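Long-range contacts in metagenomic carboxyl esterase MGS0156 (Uncultured organism, PDB 5D8M), which probably hydrolyses carboxylic esters, using an alpha/beta-hydrolase-type fold built on a parallel beta sheet: residues D61-L67 against G293-A297; P79-A85 against R333-E337; G127-G131 against L210-G216. One frame throughout, in Å; residues are numbered along the deposited sequence.

Contact 1: D61-L67 against G293-A297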
loop_
_atom_site.group_PDB
_atom_site.type_symbol
_atom_site.label_atom_id
_atom_site.label_comp_id
_atom_site.label_asym_id
_atom_site.label_seq_id
_atom_site.Cartn_x
_atom_site.Cartn_y
_atom_site.Cartn_z
ATOM N N ASP A 61 -13.365 6.283 14.893
ATOM C CA ASP A 61 -12.797 6.127 13.567
ATOM C C ASP A 61 -11.421 6.787 13.483
ATOM O O ASP A 61 -10.829 6.832 12.409
ATOM C CB ASP A 61 -13.733 6.735 12.510
ATOM C CG ASP A 61 -15.100 6.094 12.499
ATOM O OD1 ASP A 61 -15.185 4.843 12.369
ATOM O OD2 ASP A 61 -16.094 6.848 12.628
ATOM N N GLY A 62 -10.923 7.286 14.619
ATOM C CA GLY A 62 -9.650 7.992 14.692
ATOM C C GLY A 62 -8.463 7.378 13.943
ATOM O O GLY A 62 -7.776 8.063 13.194
ATOM N N ILE A 63 -8.203 6.095 14.149
ATOM C CA ILE A 63 -7.136 5.448 13.397
ATOM C C ILE A 63 -7.659 4.538 12.286
ATOM O O ILE A 63 -7.063 4.460 11.208
ATOM C CB ILE A 63 -6.182 4.630 14.311
ATOM C CG1 ILE A 63 -6.950 3.610 15.168
ATOM C CG2 ILE A 63 -5.340 5.592 15.176
ATOM C CD1 ILE A 63 -6.044 2.526 15.872
ATOM N N LEU A 64 -8.771 3.863 12.547
ATOM C CA LEU A 64 -9.322 2.877 11.615
ATOM C C LEU A 64 -10.816 3.016 11.535
ATOM O O LEU A 64 -11.496 2.919 12.557
ATOM C CB LEU A 64 -8.980 1.459 12.062
ATOM C CG LEU A 64 -7.500 1.088 12.125
ATOM C CD1 LEU A 64 -7.319 -0.167 12.994
ATOM C CD2 LEU A 64 -6.971 0.828 10.688
ATOM N N TRP A 65 -11.326 3.244 10.327
ATOM C CA TRP A 65 -12.766 3.409 10.127
ATOM C C TRP A 65 -13.501 2.173 10.580
ATOM O O TRP A 65 -13.016 1.057 10.394
ATOM C CB TRP A 65 -13.102 3.676 8.658
ATOM C CG TRP A 65 -12.725 5.037 8.198
ATOM C CD1 TRP A 65 -11.615 5.382 7.476
ATOM C CD2 TRP A 65 -13.447 6.248 8.432
ATOM N NE1 TRP A 65 -11.611 6.735 7.236
ATOM C CE2 TRP A 65 -12.718 7.293 7.821
ATOM C CE3 TRP A 65 -14.641 6.556 9.099
ATOM C CZ2 TRP A 65 -13.147 8.616 7.847
ATOM C CZ3 TRP A 65 -15.064 7.883 9.127
ATOM C CH2 TRP A 65 -14.315 8.896 8.505
ATOM N N ARG A 66 -14.674 2.386 11.169
ATOM C CA ARG A 66 -15.553 1.298 11.553
ATOM C C ARG A 66 -16.587 1.039 10.472
ATOM O O ARG A 66 -17.680 1.574 10.546
ATOM C CB ARG A 66 -16.289 1.622 12.857
ATOM C CG ARG A 66 -15.403 1.851 14.055
ATOM C CD ARG A 66 -16.160 2.560 15.178
ATOM N NE ARG A 66 -16.418 3.961 14.853
ATOM C CZ ARG A 66 -17.045 4.819 15.655
ATOM N NH1 ARG A 66 -17.484 4.423 16.843
ATOM N NH2 ARG A 66 -17.225 6.081 15.273
ATOM N N LEU A 67 -16.252 0.216 9.486
ATOM C CA LEU A 67 -17.218 -0.200 8.481
ATOM C C LEU A 67 -18.123 -1.253 9.095
ATOM O O LEU A 67 -17.825 -1.772 10.165
ATOM C CB LEU A 67 -16.523 -0.734 7.217
ATOM C CG LEU A 67 -16.367 0.307 6.086
ATOM C CD1 LEU A 67 -15.353 1.378 6.455
ATOM C CD2 LEU A 67 -16.033 -0.337 4.745
ATOM N N GLY A 293 -8.278 -3.764 7.415
ATOM C CA GLY A 293 -9.072 -2.598 7.739
ATOM C C GLY A 293 -8.836 -1.379 6.885
ATOM O O GLY A 293 -8.280 -1.441 5.768
ATOM N N TYR A 294 -9.289 -0.254 7.416
ATOM C CA TYR A 294 -9.358 0.987 6.651
ATOM C C TYR A 294 -8.756 2.156 7.434
ATOM O O TYR A 294 -9.464 2.827 8.167
ATOM C CB TYR A 294 -10.816 1.301 6.271
ATOM C CG TYR A 294 -11.510 0.210 5.462
ATOM C CD1 TYR A 294 -12.118 -0.877 6.099
ATOM C CD2 TYR A 294 -11.541 0.254 4.064
ATOM C CE1 TYR A 294 -12.744 -1.876 5.380
ATOM C CE2 TYR A 294 -12.183 -0.764 3.322
ATOM C CZ TYR A 294 -12.775 -1.814 3.996
ATOM O OH TYR A 294 -13.409 -2.815 3.317
ATOM N N PRO A 295 -7.441 2.385 7.283
ATOM C CA PRO A 295 -6.798 3.541 7.912
ATOM C C PRO A 295 -7.484 4.835 7.543
ATOM O O PRO A 295 -7.762 5.053 6.376
ATOM C CB PRO A 295 -5.387 3.518 7.342
ATOM C CG PRO A 295 -5.153 2.067 6.991
ATOM C CD PRO A 295 -6.485 1.583 6.487
ATOM N N ASN A 296 -7.751 5.664 8.541
ATOM C CA ASN A 296 -8.353 6.973 8.353
ATOM C C ASN A 296 -7.277 7.983 7.948
ATOM O O ASN A 296 -6.734 8.712 8.775
ATOM C CB ASN A 296 -9.065 7.420 9.649
ATOM C CG ASN A 296 -9.959 8.622 9.435
ATOM O OD1 ASN A 296 -9.907 9.282 8.373
ATOM N ND2 ASN A 296 -10.773 8.939 10.450
ATOM N N ALA A 297 -6.975 8.018 6.660
ATOM C CA ALA A 297 -5.793 8.694 6.172
ATOM C C ALA A 297 -5.914 8.768 4.658
ATOM O O ALA A 297 -6.538 7.878 4.054
ATOM C CB ALA A 297 -4.502 7.897 6.589
HETATM O O HOH W 1 -11.045 -0.795 9.757
#

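Contact 2: P79-A85 against R333-E337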
loop_
_atom_site.group_PDB
_atom_site.type_symbol
_atom_site.label_atom_id
_atom_site.label_comp_id
_atom_site.label_asym_id
_atom_site.label_seq_id
_atom_site.Cartn_x
_atom_site.Cartn_y
_atom_site.Cartn_z
ATOM N N PRO A 79 0.795 -9.115 21.955
ATOM C CA PRO A 79 2.247 -9.112 22.175
ATOM C C PRO A 79 2.785 -7.692 22.143
ATOM O O PRO A 79 2.500 -6.962 21.195
ATOM C CB PRO A 79 2.794 -9.923 20.995
ATOM C CG PRO A 79 1.608 -10.714 20.482
ATOM C CD PRO A 79 0.427 -9.819 20.712
ATOM N N LEU A 80 3.528 -7.283 23.161
ATOM C CA LEU A 80 4.016 -5.903 23.201
ATOM C C LEU A 80 5.504 -5.849 23.513
ATOM O O LEU A 80 6.057 -4.786 23.812
ATOM C CB LEU A 80 3.214 -5.092 24.225
ATOM C CG LEU A 80 1.779 -4.824 23.752
ATOM C CD1 LEU A 80 0.881 -4.286 24.884
ATOM C CD2 LEU A 80 1.781 -3.853 22.556
ATOM N N GLY A 81 6.156 -6.999 23.435
ATOM C CA GLY A 81 7.586 -7.070 23.648
ATOM C C GLY A 81 8.335 -7.149 22.334
ATOM O O GLY A 81 7.781 -6.889 21.285
ATOM N N VAL A 82 9.611 -7.485 22.409
ATOM C CA VAL A 82 10.473 -7.544 21.248
ATOM C C VAL A 82 10.313 -8.887 20.557
ATOM O O VAL A 82 10.444 -9.951 21.183
ATOM C CB VAL A 82 11.956 -7.336 21.627
ATOM C CG1 VAL A 82 12.852 -7.521 20.412
ATOM C CG2 VAL A 82 12.165 -5.949 22.267
ATOM N N SER A 83 10.055 -8.834 19.261
ATOM C CA SER A 83 9.931 -10.056 18.478
ATOM C C SER A 83 11.280 -10.734 18.319
ATOM O O SER A 83 12.301 -10.071 18.129
ATOM C CB SER A 83 9.333 -9.770 17.105
ATOM O OG SER A 83 9.368 -10.944 16.305
ATOM N N THR A 84 11.276 -12.059 18.403
ATOM C CA THR A 84 12.466 -12.831 18.097
ATOM C C THR A 84 12.199 -13.774 16.906
ATOM O O THR A 84 12.924 -14.732 16.700
ATOM C CB THR A 84 12.960 -13.646 19.340
ATOM O OG1 THR A 84 11.887 -14.427 19.873
ATOM C CG2 THR A 84 13.486 -12.702 20.443
ATOM N N ALA A 85 11.170 -13.479 16.116
ATOM C CA ALA A 85 10.795 -14.326 14.971
ATOM C C ALA A 85 11.739 -14.235 13.751
ATOM O O ALA A 85 11.630 -15.015 12.818
ATOM C CB ALA A 85 9.375 -13.990 14.532
ATOM N N ARG A 333 3.081 -7.251 13.850
ATOM C CA ARG A 333 2.608 -8.114 14.924
ATOM C C ARG A 333 1.432 -8.986 14.483
ATOM O O ARG A 333 1.341 -10.144 14.901
ATOM C CB ARG A 333 2.222 -7.289 16.162
ATOM C CG ARG A 333 3.437 -6.627 16.841
ATOM C CD ARG A 333 3.105 -6.257 18.262
ATOM N NE ARG A 333 4.091 -5.377 18.881
ATOM C CZ ARG A 333 5.157 -5.794 19.555
ATOM N NH1 ARG A 333 5.411 -7.101 19.698
ATOM N NH2 ARG A 333 5.965 -4.896 20.094
ATOM N N TYR A 334 0.544 -8.441 13.648
ATOM C CA TYR A 334 -0.598 -9.219 13.131
ATOM C C TYR A 334 -0.077 -10.366 12.271
ATOM O O TYR A 334 -0.498 -11.519 12.424
ATOM C CB TYR A 334 -1.577 -8.346 12.302
ATOM C CG TYR A 334 -2.823 -9.107 11.882
ATOM C CD1 TYR A 334 -2.784 -10.037 10.833
ATOM C CD2 TYR A 334 -4.037 -8.911 12.535
ATOM C CE1 TYR A 334 -3.911 -10.754 10.464
ATOM C CE2 TYR A 334 -5.173 -9.628 12.156
ATOM C CZ TYR A 334 -5.096 -10.545 11.123
ATOM O OH TYR A 334 -6.202 -11.272 10.761
ATOM N N VAL A 335 0.837 -10.057 11.354
ATOM C CA VAL A 335 1.326 -11.086 10.433
ATOM C C VAL A 335 2.134 -12.152 11.173
ATOM O O VAL A 335 1.934 -13.360 10.954
ATOM C CB VAL A 335 2.170 -10.466 9.283
ATOM C CG1 VAL A 335 2.738 -11.560 8.381
ATOM C CG2 VAL A 335 1.303 -9.523 8.463
ATOM N N GLU A 336 3.009 -11.732 12.087
ATOM C CA GLU A 336 3.735 -12.714 12.902
ATOM C C GLU A 336 2.775 -13.627 13.665
ATOM O O GLU A 336 2.970 -14.846 13.731
ATOM C CB GLU A 336 4.680 -12.039 13.895
ATOM C CG GLU A 336 5.376 -13.075 14.809
ATOM C CD GLU A 336 6.319 -12.449 15.819
ATOM O OE1 GLU A 336 6.759 -11.286 15.611
ATOM O OE2 GLU A 336 6.633 -13.130 16.817
ATOM N N GLU A 337 1.733 -13.040 14.236
ATOM C CA GLU A 337 0.725 -13.823 14.935
ATOM C C GLU A 337 -0.009 -14.751 13.964
ATOM O O GLU A 337 -0.245 -15.921 14.273
ATOM C CB GLU A 337 -0.272 -12.908 15.647
ATOM C CG GLU A 337 -1.388 -13.646 16.408
ATOM C CD GLU A 337 -2.307 -12.696 17.174
ATOM O OE1 GLU A 337 -3.223 -12.118 16.547
ATOM O OE2 GLU A 337 -2.110 -12.520 18.401
HETATM O O HOH W 2 8.508 -13.296 18.710
#

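Contact 3: G127-G131 against L210-G216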
loop_
_atom_site.group_PDB
_atom_site.type_symbol
_atom_site.label_atom_id
_atom_site.label_comp_id
_atom_site.label_asym_id
_atom_site.label_seq_id
_atom_site.Cartn_x
_atom_site.Cartn_y
_atom_site.Cartn_z
ATOM N N GLY A 127 11.789 1.914 -9.677
ATOM C CA GLY A 127 11.693 3.010 -10.615
ATOM C C GLY A 127 10.380 3.731 -10.377
ATOM O O GLY A 127 9.300 3.138 -10.496
ATOM N N GLY A 128 10.464 5.005 -10.013
ATOM C CA GLY A 128 9.266 5.801 -9.811
ATOM C C GLY A 128 8.455 5.974 -11.091
ATOM O O GLY A 128 7.240 6.189 -11.035
ATOM N N ARG A 129 9.126 5.895 -12.241
ATOM C CA ARG A 129 8.460 6.062 -13.522
ATOM C C ARG A 129 8.537 4.815 -14.421
ATOM O O ARG A 129 8.387 4.909 -15.641
ATOM C CB ARG A 129 9.057 7.277 -14.237
ATOM C CG ARG A 129 8.945 8.557 -13.406
ATOM C CD ARG A 129 9.241 9.776 -14.246
ATOM N NE ARG A 129 10.673 10.017 -14.404
ATOM C CZ ARG A 129 11.174 11.023 -15.110
ATOM N NH1 ARG A 129 12.485 11.196 -15.201
ATOM N NH2 ARG A 129 10.364 11.852 -15.742
ATOM N N TRP A 130 8.750 3.649 -13.817
ATOM C CA TRP A 130 8.943 2.407 -14.571
ATOM C C TRP A 130 7.755 1.456 -14.418
ATOM O O TRP A 130 7.055 1.528 -13.428
ATOM C CB TRP A 130 10.213 1.703 -14.099
ATOM C CG TRP A 130 11.484 2.392 -14.557
ATOM C CD1 TRP A 130 11.592 3.442 -15.425
ATOM C CD2 TRP A 130 12.820 2.044 -14.183
ATOM N NE1 TRP A 130 12.921 3.771 -15.614
ATOM C CE2 TRP A 130 13.691 2.923 -14.859
ATOM C CE3 TRP A 130 13.363 1.082 -13.335
ATOM C CZ2 TRP A 130 15.077 2.864 -14.709
ATOM C CZ3 TRP A 130 14.744 1.030 -13.184
ATOM C CH2 TRP A 130 15.581 1.903 -13.876
ATOM N N GLY A 131 7.568 0.540 -15.373
ATOM C CA GLY A 131 6.455 -0.393 -15.338
ATOM C C GLY A 131 6.666 -1.486 -14.296
ATOM O O GLY A 131 7.765 -1.653 -13.758
ATOM N N LEU A 210 14.677 14.361 -14.556
ATOM C CA LEU A 210 14.592 14.625 -13.125
ATOM C C LEU A 210 15.841 14.048 -12.471
ATOM O O LEU A 210 16.284 12.944 -12.827
ATOM C CB LEU A 210 13.328 14.011 -12.519
ATOM C CG LEU A 210 11.934 14.456 -13.014
ATOM C CD1 LEU A 210 10.869 13.564 -12.431
ATOM C CD2 LEU A 210 11.635 15.918 -12.663
ATOM N N SER A 211 16.409 14.781 -11.524
ATOM C CA SER A 211 17.682 14.372 -10.939
ATOM C C SER A 211 17.525 13.242 -9.910
ATOM O O SER A 211 18.520 12.701 -9.429
ATOM C CB SER A 211 18.374 15.580 -10.288
ATOM O OG SER A 211 17.570 16.114 -9.250
ATOM N N SER A 212 16.286 12.874 -9.587
ATOM C CA SER A 212 16.054 11.840 -8.580
ATOM C C SER A 212 15.402 10.561 -9.110
ATOM O O SER A 212 15.279 9.593 -8.375
ATOM C CB SER A 212 15.199 12.391 -7.443
ATOM O OG SER A 212 16.008 13.165 -6.560
ATOM N N CYS A 213 14.979 10.543 -10.365
ATOM C CA CYS A 213 14.410 9.306 -10.917
ATOM C C CYS A 213 14.612 9.263 -12.427
ATOM O O CYS A 213 14.458 10.269 -13.119
ATOM C CB CYS A 213 12.913 9.159 -10.529
ATOM S SG CYS A 213 11.838 10.503 -11.092
ATOM N N PRO A 214 15.013 8.098 -12.945
ATOM C CA PRO A 214 15.250 7.965 -14.386
ATOM C C PRO A 214 13.904 7.994 -15.119
ATOM O O PRO A 214 12.901 7.668 -14.509
ATOM C CB PRO A 214 15.932 6.586 -14.511
ATOM C CG PRO A 214 15.402 5.828 -13.328
ATOM C CD PRO A 214 15.237 6.837 -12.218
ATOM N N PRO A 215 13.891 8.379 -16.399
ATOM C CA PRO A 215 12.656 8.365 -17.191
ATOM C C PRO A 215 12.161 6.956 -17.515
ATOM O O PRO A 215 12.959 6.010 -17.574
ATOM C CB PRO A 215 13.058 9.078 -18.475
ATOM C CG PRO A 215 14.550 8.823 -18.586
ATOM C CD PRO A 215 15.062 8.826 -17.181
ATOM N N GLY A 216 10.864 6.839 -17.771
ATOM C CA GLY A 216 10.294 5.621 -18.310
ATOM C C GLY A 216 10.197 5.682 -19.824
ATOM O O GLY A 216 10.493 6.714 -20.442
HETATM O O HOH W 3 11.906 5.994 -12.490
#

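Contact 1: D61-L67 against G293-A297
Two loop segments run antiparallel here and meet through one beta bridge, between L64 and P295, whose CA atoms lie 4.5 Å apart. The backbone hydrogen bonds flank this pair: N296 N donates to I63 O (3.0 Å, 170° at the hydrogen) and W65 N donates to Y294 O (2.9 Å, 162°). L64 and P295 are thus a non-hydrogen-bonded pair, a position that suits P295, which has no N-H to give. Two CA-H...O contacts tighten it, P295 CA to I63 O at 3.4 Å and L64 CA to Y294 O at 3.5 Å. Further along, water 1 stands in for a second direct bond at the W65/Y294 pair, donating to W65 O (2.8 Å) and accepting from Y294 N (3.0 Å).

A side-chain hydrogen bond across the segments runs from N296 ND2 to the backbone D61 O (2.9 Å, 160°). N296 ND2 also lies over one face of the W65 indole, whose NE1 bonds to F251 O and whose ring stacks on F251. The D61 carboxylate forms a salt bridge internal to D61-L67, R66 NE to D61 OD1 at 2.9 Å.

Apolar packing completes the contact. L67 CD2 sits 3.9 Å from the centroid of the Y294 ring and 24° off its normal, a CH-pi contact over the face, while W65 CB meets Y294 CB at 4.1 Å.

The arrangement is an isolated antiparallel bridge just beyond strand 290-293 of the parallel sheet. In alpha/beta hydrolases, the loop after the corresponding strand usually carries the catalytic histidine.

Contact 2: P79-A85 against R333-E337
R333 buries 106 Å², the largest share in this contact, by reaching from its helix into the bend of P79-A85. Its long side chain, with chi2 and chi3 both t, brings the guanidinium up to G81 O, which accepts from NH1 and from NH2, each nitrogen 2.9 Å from that oxygen (147° and 143° at the hydrogens). P79 O lies over one face of the guanidinium and 3.1 Å from R333 CD; its 3.2 Å approach to R333 NE has too poor an angle for a hydrogen bond. NE instead takes part in a salt bridge with E329.

P79 gives up 60 Å². Its CA-to-CB bond points toward the helix, with CB 4.1 Å from R333 NH1 and CD 4.4 Å from OE2 of E337, a carboxylate held by a salt bridge to R36.

E336, one helical turn after R333, contributes 56 Å². Its OE1 accepts from S83 OG at 2.7 Å and also bonds to Y119 OH. S83 OG in turn accepts from A85 N (3.1 Å, 168°), closing an ST turn, and water 2 joins T84 N (3.0 Å) to E336 OE2 (2.7 Å).

The contact lies on the surface, where the loop leading to strand 87-92 crosses helix 324-338. Elsewhere on that helix Y334 packs on helix 34-48 and strand 290-293, and V335 on strand 178-184, while L80 of the loop touches helix 34-48.

Contact 3: G127-G131 against L210-G216
G127 to W130 form a type I beta turn after strand 120-123, at one edge of the parallel beta sheet of the alpha/beta fold, and its last two side chains grip the loop L210-G216. The turn's own bond, W130 N to G127 O, is weak at 3.4 Å. R129 (chi1 m, chi2 t, chi3 m) bends at chi3 so that its guanidinium slots between L210 CD1 over one face and P215 CA over the other. NE donates to P214 O (3.2 Å) and NH1 to C213 O (3.0 Å); NH2 bonds beyond the segments to M208 O and A205 O, so every guanidinium nitrogen meets a backbone carbonyl. With chi1 p, C213 places SG 3.5 Å from R129 NE; the same sulfur forms the disulfide with C99. W130, chi1 m with chi2 at -7°, sends NE1 to P215 O (3.0 Å, 151°) and packs CZ2 against P214 CG at 3.3 Å; R134 of the next helix makes a cation-pi contact with its ring. Water 3 links R129 N and P214 O, 2.8 Å from each. At G216 a side chain would be blocked: an ideal CB would sit 2.2 Å from R129 O, the oxygen that G216 CA itself approaches to 3.4 Å.

In the fold
Contacts 1 and 2 both fasten the long connection between helix 34-48 and strand 87-92 to the C-terminal part of the chain. Their segments cross in sequence, and their nearest atoms are about 8 Å apart. Contact 3 is nested inside both loops but lies across the chain's centre, its centre 32 and 36 Å from theirs. Contact 1 is partly buried and works mainly by backbone pairing beside the sheet. Contact 2, farthest from the chain's centre at 21 Å, is a surface contact of charged helix side chains with a loop. Contact 3, partly buried, joins loops through arginine and tryptophan donors to carbonyls, and includes C213, half of the disulfide to C99.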